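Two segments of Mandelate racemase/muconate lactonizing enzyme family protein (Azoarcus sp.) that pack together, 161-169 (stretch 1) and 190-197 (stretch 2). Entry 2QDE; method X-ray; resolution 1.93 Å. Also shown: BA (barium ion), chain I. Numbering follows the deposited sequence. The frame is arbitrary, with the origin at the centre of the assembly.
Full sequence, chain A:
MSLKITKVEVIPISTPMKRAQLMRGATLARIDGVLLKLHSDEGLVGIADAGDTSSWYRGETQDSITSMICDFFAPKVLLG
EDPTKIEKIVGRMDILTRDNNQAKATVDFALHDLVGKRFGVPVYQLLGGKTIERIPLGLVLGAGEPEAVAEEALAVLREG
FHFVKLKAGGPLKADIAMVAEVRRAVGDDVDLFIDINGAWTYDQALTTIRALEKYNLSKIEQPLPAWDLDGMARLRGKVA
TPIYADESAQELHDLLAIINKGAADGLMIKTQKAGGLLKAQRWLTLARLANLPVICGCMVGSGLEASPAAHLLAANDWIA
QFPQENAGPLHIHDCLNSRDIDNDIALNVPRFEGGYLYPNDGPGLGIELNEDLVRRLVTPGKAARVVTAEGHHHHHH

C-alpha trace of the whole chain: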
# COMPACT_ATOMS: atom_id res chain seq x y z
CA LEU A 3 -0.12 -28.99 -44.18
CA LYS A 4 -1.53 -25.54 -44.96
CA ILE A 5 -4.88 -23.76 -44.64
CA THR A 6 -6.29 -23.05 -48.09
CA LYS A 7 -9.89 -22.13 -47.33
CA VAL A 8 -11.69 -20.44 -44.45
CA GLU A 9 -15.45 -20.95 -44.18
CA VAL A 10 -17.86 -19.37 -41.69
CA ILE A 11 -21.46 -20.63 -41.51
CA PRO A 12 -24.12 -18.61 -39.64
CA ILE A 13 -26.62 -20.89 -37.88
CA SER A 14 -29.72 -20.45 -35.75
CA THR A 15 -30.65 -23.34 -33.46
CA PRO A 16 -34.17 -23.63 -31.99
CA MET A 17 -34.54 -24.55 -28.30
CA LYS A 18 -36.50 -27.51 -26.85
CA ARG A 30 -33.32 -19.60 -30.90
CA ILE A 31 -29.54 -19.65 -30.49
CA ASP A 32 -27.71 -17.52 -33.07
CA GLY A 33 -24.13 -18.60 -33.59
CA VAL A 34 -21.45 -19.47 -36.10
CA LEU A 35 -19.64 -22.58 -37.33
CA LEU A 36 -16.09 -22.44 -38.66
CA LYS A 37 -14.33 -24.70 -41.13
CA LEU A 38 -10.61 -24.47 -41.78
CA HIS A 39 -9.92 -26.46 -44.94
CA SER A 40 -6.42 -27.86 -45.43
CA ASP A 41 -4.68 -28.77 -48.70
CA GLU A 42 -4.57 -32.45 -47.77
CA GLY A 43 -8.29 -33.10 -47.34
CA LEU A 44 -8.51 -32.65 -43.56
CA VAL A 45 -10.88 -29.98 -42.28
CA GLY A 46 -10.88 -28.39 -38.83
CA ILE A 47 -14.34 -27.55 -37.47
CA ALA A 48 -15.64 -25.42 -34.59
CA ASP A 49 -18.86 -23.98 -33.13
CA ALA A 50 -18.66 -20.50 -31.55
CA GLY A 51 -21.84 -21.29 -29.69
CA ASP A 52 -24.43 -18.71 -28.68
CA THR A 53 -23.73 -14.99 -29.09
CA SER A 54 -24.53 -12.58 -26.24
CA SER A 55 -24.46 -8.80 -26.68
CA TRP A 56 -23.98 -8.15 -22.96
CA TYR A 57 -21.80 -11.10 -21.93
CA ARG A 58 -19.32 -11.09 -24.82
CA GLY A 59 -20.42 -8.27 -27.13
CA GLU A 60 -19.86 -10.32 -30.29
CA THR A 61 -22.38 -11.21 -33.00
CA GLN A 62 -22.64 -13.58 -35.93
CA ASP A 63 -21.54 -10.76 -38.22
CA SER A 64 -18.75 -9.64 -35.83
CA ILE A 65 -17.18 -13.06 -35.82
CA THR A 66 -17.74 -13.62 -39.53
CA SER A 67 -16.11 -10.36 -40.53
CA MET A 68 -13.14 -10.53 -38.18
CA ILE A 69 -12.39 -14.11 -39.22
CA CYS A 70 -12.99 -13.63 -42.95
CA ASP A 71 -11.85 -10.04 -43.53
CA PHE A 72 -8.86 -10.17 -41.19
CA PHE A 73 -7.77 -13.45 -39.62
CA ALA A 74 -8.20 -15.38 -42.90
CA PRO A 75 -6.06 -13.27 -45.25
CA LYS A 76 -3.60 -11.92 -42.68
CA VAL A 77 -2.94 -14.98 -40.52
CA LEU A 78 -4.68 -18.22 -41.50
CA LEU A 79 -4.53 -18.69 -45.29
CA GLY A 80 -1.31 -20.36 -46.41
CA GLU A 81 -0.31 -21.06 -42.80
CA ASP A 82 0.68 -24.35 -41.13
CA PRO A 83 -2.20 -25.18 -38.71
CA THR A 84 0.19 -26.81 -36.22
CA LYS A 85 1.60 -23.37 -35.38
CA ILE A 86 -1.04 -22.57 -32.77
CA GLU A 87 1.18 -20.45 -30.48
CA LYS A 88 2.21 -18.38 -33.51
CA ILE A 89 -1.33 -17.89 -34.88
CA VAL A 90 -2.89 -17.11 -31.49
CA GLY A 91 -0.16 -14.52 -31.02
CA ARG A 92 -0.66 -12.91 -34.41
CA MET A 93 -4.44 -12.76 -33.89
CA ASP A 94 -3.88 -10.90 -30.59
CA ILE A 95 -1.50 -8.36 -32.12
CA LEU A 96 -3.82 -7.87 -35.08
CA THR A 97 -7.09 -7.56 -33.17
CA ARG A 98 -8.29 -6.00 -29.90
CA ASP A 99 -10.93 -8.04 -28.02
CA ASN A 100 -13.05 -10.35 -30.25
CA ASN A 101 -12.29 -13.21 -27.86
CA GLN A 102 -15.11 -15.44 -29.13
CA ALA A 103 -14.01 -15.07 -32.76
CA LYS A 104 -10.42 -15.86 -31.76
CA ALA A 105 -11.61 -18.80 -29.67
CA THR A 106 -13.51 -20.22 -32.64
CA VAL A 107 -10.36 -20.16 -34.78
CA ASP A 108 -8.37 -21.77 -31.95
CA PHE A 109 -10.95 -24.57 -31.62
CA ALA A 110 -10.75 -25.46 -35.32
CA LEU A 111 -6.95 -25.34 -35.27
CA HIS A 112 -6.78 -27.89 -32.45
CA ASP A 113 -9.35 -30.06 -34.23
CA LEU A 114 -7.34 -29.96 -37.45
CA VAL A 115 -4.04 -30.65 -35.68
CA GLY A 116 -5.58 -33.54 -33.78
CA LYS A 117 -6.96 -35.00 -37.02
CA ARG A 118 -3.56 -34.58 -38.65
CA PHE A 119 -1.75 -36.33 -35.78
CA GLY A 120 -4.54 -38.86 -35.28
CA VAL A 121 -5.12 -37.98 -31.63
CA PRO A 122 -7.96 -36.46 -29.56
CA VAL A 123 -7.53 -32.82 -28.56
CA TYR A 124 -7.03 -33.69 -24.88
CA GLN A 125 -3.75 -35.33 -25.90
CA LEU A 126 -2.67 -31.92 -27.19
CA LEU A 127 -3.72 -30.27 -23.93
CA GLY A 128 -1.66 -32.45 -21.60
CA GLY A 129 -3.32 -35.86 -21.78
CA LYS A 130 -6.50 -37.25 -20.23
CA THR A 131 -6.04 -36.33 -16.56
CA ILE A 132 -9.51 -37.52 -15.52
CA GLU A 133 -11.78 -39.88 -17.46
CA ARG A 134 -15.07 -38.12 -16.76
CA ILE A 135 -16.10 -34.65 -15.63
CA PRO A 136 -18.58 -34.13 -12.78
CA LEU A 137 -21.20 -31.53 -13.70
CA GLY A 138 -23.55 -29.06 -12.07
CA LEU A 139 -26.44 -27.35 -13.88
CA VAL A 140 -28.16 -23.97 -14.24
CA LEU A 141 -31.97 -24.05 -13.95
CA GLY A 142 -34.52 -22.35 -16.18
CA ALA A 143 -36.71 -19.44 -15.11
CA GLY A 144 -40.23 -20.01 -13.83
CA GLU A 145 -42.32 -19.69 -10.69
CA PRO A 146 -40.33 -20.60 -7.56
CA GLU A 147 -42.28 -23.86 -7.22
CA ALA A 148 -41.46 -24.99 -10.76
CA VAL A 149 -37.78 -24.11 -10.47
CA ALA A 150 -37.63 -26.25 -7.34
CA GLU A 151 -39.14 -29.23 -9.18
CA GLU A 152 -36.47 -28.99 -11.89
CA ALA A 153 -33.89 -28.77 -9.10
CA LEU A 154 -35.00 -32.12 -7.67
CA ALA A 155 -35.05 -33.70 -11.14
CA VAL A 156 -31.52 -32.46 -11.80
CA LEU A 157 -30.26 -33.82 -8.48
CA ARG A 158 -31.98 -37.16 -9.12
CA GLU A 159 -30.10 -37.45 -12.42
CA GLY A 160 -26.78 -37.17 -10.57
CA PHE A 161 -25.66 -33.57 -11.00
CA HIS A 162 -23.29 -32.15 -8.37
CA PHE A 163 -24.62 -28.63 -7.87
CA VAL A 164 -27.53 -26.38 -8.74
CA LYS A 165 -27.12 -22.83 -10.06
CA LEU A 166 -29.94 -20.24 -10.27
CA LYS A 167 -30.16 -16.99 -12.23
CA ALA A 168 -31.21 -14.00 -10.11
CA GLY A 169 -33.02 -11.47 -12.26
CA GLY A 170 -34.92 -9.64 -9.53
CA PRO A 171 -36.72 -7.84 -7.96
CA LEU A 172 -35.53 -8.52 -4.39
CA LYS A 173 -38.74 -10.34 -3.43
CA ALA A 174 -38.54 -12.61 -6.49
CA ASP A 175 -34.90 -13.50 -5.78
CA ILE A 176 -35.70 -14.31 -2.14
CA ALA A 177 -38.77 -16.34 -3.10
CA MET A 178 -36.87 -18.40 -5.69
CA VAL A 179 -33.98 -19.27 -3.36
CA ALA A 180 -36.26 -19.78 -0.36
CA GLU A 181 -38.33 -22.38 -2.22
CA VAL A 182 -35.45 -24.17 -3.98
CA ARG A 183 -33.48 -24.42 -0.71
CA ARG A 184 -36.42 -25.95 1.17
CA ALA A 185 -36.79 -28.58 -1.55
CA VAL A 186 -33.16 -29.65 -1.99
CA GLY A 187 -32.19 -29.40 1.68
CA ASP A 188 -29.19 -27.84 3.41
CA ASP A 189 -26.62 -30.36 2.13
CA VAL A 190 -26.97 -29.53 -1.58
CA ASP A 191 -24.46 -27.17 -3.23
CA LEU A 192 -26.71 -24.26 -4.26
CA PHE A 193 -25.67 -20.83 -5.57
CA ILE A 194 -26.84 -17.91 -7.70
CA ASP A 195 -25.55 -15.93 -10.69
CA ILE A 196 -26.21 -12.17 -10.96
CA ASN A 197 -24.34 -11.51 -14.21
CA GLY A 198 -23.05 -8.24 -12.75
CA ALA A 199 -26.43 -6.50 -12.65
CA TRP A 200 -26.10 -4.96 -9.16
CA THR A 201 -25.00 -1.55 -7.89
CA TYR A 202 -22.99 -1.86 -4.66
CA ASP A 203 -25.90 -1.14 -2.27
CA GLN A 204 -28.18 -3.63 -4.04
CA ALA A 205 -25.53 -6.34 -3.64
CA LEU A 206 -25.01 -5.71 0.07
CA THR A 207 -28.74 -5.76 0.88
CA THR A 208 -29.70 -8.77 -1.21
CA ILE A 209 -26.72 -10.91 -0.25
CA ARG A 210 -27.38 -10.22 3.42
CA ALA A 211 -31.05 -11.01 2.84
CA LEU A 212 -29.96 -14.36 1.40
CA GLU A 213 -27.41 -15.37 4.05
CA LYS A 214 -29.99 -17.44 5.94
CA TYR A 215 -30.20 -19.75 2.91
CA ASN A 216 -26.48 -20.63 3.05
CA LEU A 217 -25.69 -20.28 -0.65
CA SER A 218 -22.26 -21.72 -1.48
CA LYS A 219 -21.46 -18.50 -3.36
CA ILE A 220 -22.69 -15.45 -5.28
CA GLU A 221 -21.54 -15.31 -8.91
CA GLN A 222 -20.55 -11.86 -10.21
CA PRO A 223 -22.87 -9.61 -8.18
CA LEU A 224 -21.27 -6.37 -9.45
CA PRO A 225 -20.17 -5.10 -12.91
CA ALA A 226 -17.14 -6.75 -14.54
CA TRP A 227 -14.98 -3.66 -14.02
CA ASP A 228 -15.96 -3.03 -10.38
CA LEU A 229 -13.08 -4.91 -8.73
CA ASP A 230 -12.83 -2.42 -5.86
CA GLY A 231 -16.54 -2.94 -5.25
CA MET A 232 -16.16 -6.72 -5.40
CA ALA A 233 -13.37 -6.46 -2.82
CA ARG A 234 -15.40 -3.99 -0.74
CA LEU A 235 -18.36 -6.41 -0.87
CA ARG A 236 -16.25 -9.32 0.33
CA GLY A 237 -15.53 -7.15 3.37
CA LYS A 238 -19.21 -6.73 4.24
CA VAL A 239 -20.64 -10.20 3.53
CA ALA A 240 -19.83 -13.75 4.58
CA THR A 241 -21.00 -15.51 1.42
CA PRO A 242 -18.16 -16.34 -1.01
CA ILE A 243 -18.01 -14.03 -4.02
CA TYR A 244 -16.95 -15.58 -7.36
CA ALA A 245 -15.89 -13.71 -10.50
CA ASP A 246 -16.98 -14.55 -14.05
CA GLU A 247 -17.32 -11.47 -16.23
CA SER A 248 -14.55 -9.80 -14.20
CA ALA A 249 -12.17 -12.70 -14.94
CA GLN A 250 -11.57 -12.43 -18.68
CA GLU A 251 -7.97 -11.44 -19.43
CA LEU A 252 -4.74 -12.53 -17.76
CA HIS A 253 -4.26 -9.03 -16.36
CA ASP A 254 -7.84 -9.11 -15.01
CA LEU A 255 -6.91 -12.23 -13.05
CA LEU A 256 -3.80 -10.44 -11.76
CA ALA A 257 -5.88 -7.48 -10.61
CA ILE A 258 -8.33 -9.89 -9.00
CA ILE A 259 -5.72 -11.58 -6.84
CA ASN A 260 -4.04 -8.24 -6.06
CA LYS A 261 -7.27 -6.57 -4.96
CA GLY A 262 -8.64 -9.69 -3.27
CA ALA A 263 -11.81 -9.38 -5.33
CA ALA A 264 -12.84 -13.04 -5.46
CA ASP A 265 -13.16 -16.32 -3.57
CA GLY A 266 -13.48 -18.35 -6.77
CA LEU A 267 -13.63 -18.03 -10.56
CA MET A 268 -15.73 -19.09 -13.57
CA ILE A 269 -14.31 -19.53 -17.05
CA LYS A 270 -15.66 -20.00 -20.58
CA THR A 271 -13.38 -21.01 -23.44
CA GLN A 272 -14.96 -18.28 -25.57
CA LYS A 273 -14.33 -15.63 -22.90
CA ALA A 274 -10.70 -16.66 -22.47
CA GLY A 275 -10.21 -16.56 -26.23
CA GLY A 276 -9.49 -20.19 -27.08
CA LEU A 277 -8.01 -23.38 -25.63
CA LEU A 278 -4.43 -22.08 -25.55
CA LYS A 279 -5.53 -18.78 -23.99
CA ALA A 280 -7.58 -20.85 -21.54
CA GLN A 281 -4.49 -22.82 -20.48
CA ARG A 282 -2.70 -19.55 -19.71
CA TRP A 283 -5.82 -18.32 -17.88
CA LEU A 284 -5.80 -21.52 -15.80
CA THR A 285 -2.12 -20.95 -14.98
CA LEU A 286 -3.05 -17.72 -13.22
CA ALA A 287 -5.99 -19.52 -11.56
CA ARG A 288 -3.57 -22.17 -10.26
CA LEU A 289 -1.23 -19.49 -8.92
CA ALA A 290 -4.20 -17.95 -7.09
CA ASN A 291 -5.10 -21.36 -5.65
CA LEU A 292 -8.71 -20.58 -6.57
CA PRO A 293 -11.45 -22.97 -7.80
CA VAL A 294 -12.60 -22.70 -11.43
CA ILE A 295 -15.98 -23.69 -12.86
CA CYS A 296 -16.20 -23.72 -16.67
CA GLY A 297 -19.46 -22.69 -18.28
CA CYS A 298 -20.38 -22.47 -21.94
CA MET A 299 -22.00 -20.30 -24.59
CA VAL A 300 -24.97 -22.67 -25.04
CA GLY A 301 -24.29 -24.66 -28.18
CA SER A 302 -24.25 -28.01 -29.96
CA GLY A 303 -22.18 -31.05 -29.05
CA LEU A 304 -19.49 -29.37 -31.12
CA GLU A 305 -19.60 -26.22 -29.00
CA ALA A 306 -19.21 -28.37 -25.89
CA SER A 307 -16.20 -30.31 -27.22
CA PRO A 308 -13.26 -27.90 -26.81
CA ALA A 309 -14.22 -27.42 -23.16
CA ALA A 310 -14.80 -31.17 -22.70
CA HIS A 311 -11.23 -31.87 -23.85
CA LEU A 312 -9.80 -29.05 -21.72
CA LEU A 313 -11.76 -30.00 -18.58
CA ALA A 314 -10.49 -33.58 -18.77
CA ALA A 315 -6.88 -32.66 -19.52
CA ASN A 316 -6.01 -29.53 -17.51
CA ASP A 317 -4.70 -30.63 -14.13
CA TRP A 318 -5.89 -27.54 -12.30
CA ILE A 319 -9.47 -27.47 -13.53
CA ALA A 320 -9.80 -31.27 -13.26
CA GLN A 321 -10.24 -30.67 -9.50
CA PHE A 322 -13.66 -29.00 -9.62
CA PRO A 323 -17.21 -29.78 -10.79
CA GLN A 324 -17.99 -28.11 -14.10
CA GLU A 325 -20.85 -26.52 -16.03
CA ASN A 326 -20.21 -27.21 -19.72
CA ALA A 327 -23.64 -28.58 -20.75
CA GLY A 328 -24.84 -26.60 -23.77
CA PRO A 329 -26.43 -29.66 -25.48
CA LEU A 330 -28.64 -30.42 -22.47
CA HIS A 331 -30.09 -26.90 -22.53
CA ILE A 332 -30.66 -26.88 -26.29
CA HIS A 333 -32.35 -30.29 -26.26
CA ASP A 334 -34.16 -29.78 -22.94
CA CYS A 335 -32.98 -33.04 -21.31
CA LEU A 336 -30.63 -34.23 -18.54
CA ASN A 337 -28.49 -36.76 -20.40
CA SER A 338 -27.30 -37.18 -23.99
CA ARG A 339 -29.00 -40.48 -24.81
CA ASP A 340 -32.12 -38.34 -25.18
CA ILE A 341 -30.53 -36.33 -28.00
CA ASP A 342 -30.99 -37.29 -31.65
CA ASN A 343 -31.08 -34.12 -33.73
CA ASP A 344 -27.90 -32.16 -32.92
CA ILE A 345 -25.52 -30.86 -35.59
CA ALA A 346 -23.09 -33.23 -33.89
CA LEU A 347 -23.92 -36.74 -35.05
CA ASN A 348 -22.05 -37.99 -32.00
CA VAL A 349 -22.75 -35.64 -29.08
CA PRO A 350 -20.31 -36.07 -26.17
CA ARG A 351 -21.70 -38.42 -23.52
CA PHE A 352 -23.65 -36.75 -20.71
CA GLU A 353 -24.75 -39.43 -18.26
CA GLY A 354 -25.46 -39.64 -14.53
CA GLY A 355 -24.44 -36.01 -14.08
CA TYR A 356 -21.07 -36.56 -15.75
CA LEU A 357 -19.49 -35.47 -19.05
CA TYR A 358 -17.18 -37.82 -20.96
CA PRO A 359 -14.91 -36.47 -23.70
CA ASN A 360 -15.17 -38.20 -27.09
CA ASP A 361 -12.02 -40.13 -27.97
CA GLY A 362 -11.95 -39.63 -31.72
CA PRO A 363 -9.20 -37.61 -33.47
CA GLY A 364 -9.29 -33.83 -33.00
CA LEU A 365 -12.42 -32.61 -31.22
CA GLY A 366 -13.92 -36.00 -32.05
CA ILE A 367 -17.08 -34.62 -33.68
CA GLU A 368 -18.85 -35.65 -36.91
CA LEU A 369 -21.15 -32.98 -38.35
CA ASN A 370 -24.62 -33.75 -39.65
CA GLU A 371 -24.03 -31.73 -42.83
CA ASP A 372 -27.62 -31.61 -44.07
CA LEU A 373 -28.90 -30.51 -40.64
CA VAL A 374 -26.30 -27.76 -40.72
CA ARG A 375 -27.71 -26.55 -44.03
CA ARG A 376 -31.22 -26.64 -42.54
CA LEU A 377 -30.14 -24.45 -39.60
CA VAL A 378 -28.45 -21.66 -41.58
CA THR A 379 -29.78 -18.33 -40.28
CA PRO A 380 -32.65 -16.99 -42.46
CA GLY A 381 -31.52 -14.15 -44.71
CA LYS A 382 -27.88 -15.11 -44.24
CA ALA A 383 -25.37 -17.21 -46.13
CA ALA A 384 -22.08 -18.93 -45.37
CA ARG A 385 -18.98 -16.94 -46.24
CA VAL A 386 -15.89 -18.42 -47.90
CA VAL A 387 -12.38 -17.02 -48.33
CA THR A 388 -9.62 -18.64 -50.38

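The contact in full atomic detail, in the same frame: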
# COMPACT_ATOMS: atom_id res chain seq x y z
N PHE A 161 -26.44 -34.80 -10.99
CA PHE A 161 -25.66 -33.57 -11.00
C PHE A 161 -25.17 -33.16 -9.61
O PHE A 161 -25.83 -33.40 -8.61
CB PHE A 161 -26.44 -32.47 -11.70
CG PHE A 161 -26.62 -32.73 -13.17
CD1 PHE A 161 -27.67 -33.51 -13.64
CD2 PHE A 161 -25.67 -32.25 -14.08
CE1 PHE A 161 -27.79 -33.81 -15.00
CE2 PHE A 161 -25.78 -32.55 -15.44
CZ PHE A 161 -26.84 -33.33 -15.90
N HIS A 162 -23.99 -32.54 -9.59
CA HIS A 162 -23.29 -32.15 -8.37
C HIS A 162 -23.60 -30.80 -7.72
O HIS A 162 -23.24 -30.58 -6.57
CB HIS A 162 -21.80 -32.29 -8.64
CG HIS A 162 -21.45 -33.63 -9.21
ND1 HIS A 162 -21.04 -34.69 -8.43
CD2 HIS A 162 -21.54 -34.11 -10.47
CE1 HIS A 162 -20.89 -35.76 -9.19
NE2 HIS A 162 -21.19 -35.44 -10.43
N PHE A 163 -24.23 -29.90 -8.46
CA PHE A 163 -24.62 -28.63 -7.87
C PHE A 163 -25.77 -28.05 -8.66
O PHE A 163 -26.10 -28.53 -9.74
CB PHE A 163 -23.43 -27.65 -7.77
CG PHE A 163 -22.87 -27.20 -9.09
CD1 PHE A 163 -23.55 -26.27 -9.88
CD2 PHE A 163 -21.62 -27.65 -9.51
CE1 PHE A 163 -22.98 -25.80 -11.06
CE2 PHE A 163 -21.05 -27.18 -10.68
CZ PHE A 163 -21.73 -26.25 -11.46
N VAL A 164 -26.40 -27.02 -8.10
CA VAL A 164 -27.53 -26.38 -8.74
C VAL A 164 -27.32 -24.87 -8.73
O VAL A 164 -27.17 -24.26 -7.67
CB VAL A 164 -28.84 -26.72 -8.01
CG1 VAL A 164 -29.99 -25.88 -8.55
CG2 VAL A 164 -29.15 -28.21 -8.17
N LYS A 165 -27.32 -24.26 -9.92
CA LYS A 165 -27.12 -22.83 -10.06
C LYS A 165 -28.40 -22.13 -10.53
O LYS A 165 -29.07 -22.62 -11.45
CB LYS A 165 -25.99 -22.58 -11.06
CG LYS A 165 -25.82 -21.14 -11.50
CD LYS A 165 -24.63 -21.02 -12.45
CE LYS A 165 -24.65 -19.72 -13.21
NZ LYS A 165 -23.45 -19.57 -14.06
N LEU A 166 -28.74 -21.00 -9.91
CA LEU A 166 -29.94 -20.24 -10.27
C LEU A 166 -29.57 -18.86 -10.82
O LEU A 166 -28.53 -18.30 -10.47
CB LEU A 166 -30.84 -20.03 -9.03
CG LEU A 166 -31.11 -21.26 -8.15
CD1 LEU A 166 -31.82 -20.83 -6.87
CD2 LEU A 166 -31.94 -22.30 -8.91
N LYS A 167 -30.40 -18.32 -11.70
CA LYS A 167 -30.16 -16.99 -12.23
C LYS A 167 -31.05 -16.02 -11.47
O LYS A 167 -32.26 -16.21 -11.40
CB LYS A 167 -30.47 -16.94 -13.72
CG LYS A 167 -29.56 -17.84 -14.53
CD LYS A 167 -29.69 -17.64 -16.03
CE LYS A 167 -28.66 -18.49 -16.76
NZ LYS A 167 -28.85 -18.46 -18.24
N ALA A 168 -30.46 -14.96 -10.92
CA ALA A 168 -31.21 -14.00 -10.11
C ALA A 168 -31.50 -12.70 -10.83
O ALA A 168 -30.70 -11.76 -10.74
CB ALA A 168 -30.43 -13.74 -8.84
N GLY A 169 -32.64 -12.66 -11.53
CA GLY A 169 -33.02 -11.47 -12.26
C GLY A 169 -33.57 -10.33 -11.41
O GLY A 169 -33.27 -9.15 -11.66
N VAL A 190 -27.21 -29.70 -0.15
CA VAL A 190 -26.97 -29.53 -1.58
C VAL A 190 -26.23 -28.23 -1.88
O VAL A 190 -26.52 -27.19 -1.29
CB VAL A 190 -28.30 -29.54 -2.35
CG1 VAL A 190 -28.10 -29.03 -3.77
CG2 VAL A 190 -28.87 -30.94 -2.37
N ASP A 191 -25.26 -28.31 -2.80
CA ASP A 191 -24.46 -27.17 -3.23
C ASP A 191 -25.37 -26.29 -4.10
O ASP A 191 -25.66 -26.63 -5.25
CB ASP A 191 -23.25 -27.66 -4.05
CG ASP A 191 -22.37 -26.52 -4.58
OD1 ASP A 191 -22.79 -25.34 -4.52
OD2 ASP A 191 -21.26 -26.81 -5.08
N LEU A 192 -25.81 -25.17 -3.55
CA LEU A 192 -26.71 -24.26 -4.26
C LEU A 192 -26.15 -22.84 -4.29
O LEU A 192 -25.71 -22.32 -3.26
CB LEU A 192 -28.07 -24.25 -3.57
CG LEU A 192 -29.13 -23.28 -4.09
CD1 LEU A 192 -29.58 -23.70 -5.48
CD2 LEU A 192 -30.31 -23.24 -3.12
N PHE A 193 -26.15 -22.21 -5.47
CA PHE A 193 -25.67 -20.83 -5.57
C PHE A 193 -26.40 -20.06 -6.66
O PHE A 193 -27.16 -20.64 -7.43
CB PHE A 193 -24.14 -20.77 -5.75
CG PHE A 193 -23.63 -21.37 -7.03
CD1 PHE A 193 -23.36 -20.55 -8.13
CD2 PHE A 193 -23.33 -22.73 -7.11
CE1 PHE A 193 -22.80 -21.09 -9.31
CE2 PHE A 193 -22.77 -23.28 -8.28
CZ PHE A 193 -22.50 -22.46 -9.37
N ILE A 194 -26.18 -18.75 -6.71
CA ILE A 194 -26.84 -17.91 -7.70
C ILE A 194 -25.88 -17.08 -8.55
O ILE A 194 -24.76 -16.78 -8.12
CB ILE A 194 -27.85 -16.95 -7.03
CG1 ILE A 194 -27.12 -16.07 -6.01
CG2 ILE A 194 -28.94 -17.76 -6.34
CD1 ILE A 194 -28.00 -15.00 -5.38
N ASP A 195 -26.34 -16.71 -9.74
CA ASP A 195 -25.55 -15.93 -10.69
C ASP A 195 -26.29 -14.62 -10.97
O ASP A 195 -27.45 -14.63 -11.36
CB ASP A 195 -25.40 -16.73 -11.98
CG ASP A 195 -24.40 -16.12 -12.95
OD1 ASP A 195 -23.99 -14.96 -12.74
OD2 ASP A 195 -24.05 -16.81 -13.94
N ILE A 196 -25.61 -13.49 -10.77
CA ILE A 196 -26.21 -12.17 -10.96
C ILE A 196 -25.84 -11.53 -12.29
O ILE A 196 -26.48 -10.57 -12.72
CB ILE A 196 -25.77 -11.21 -9.83
CG1 ILE A 196 -25.77 -11.94 -8.48
CG2 ILE A 196 -26.73 -10.03 -9.75
CD1 ILE A 196 -27.11 -12.54 -8.09
N ASN A 197 -24.79 -12.04 -12.93
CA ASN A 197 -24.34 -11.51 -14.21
C ASN A 197 -23.97 -10.02 -14.12
O ASN A 197 -24.14 -9.26 -15.09
CB ASN A 197 -25.42 -11.72 -15.30
CG ASN A 197 -25.57 -13.18 -15.70
OD1 ASN A 197 -24.60 -13.85 -16.07
ND2 ASN A 197 -26.80 -13.68 -15.65
BA BA I . -22.26 -15.28 -15.32
O HOH W 1 -24.63 -30.75 -3.90

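The two stretches lie side by side as neighbouring parallel strands, their N-to-C directions 30° apart, with Val-164 to Lys-167 in register with Leu-192 to Asp-195. As parallel pairing requires, alternate residues do the bonding, each reaching two residues of the partner. Val-164 N donates to Asp-191 O (3.0 Å), and Val-164 O accepts from Phe-193 N (3.2 Å). Leu-166 repeats the pattern, its N to Phe-193 O (3.0 Å) and its O from Asp-195 N (2.8 Å). The ladder ends with a nearly straight bond from Ala-168 N to Asp-195 O (3.1 Å). Before it begins, a water bridges the two stretches, donating to His-162 O and accepting from Asp-191 N.

Apolar side chains line the sheet face that carries Val-164, Leu-166, Leu-192 and Ile-194. Leu-192 CD1 touches both Val-164 CG1 (3.8 Å) and Leu-166 CD1 (3.9 Å), while Leu-166 CB meets Ile-194 CG2 (4.0 Å). Beyond the strand, the small Ala-168 points toward the other stretch, and its CB packs against Ile-196 CD1 (3.6 Å). Branched aliphatic groups suit this buried layer, where they fill space without leaving polar atoms unpaired.

Aromatic contacts involve Phe-193, whose ring receives Lys-165 CB over one face, 4.1 Å from the ring centroid, a CH-pi contact that uses the aliphatic part of the lysine. The Phe-163 ring meets it obliquely, with CD1 3.5 Å from Phe-193 CE2 and the planes at 45°.

The charged chemistry lies on the same face as Phe-193. Fully extended, Lys-165 carries its ammonium past the ring to form a salt bridge, NZ to Asp-195 OD2 (2.8 Å), pairing opposite charges in a buried setting. Asp-195 OD1 (3.1 Å), Asp-195 OD2 (2.7 Å) and Asn-197 OD1 (2.8 Å) bind the barium ion BA. Asp-195 OD1 also accepts a hydrogen bond from Asn-197 N (3.0 Å).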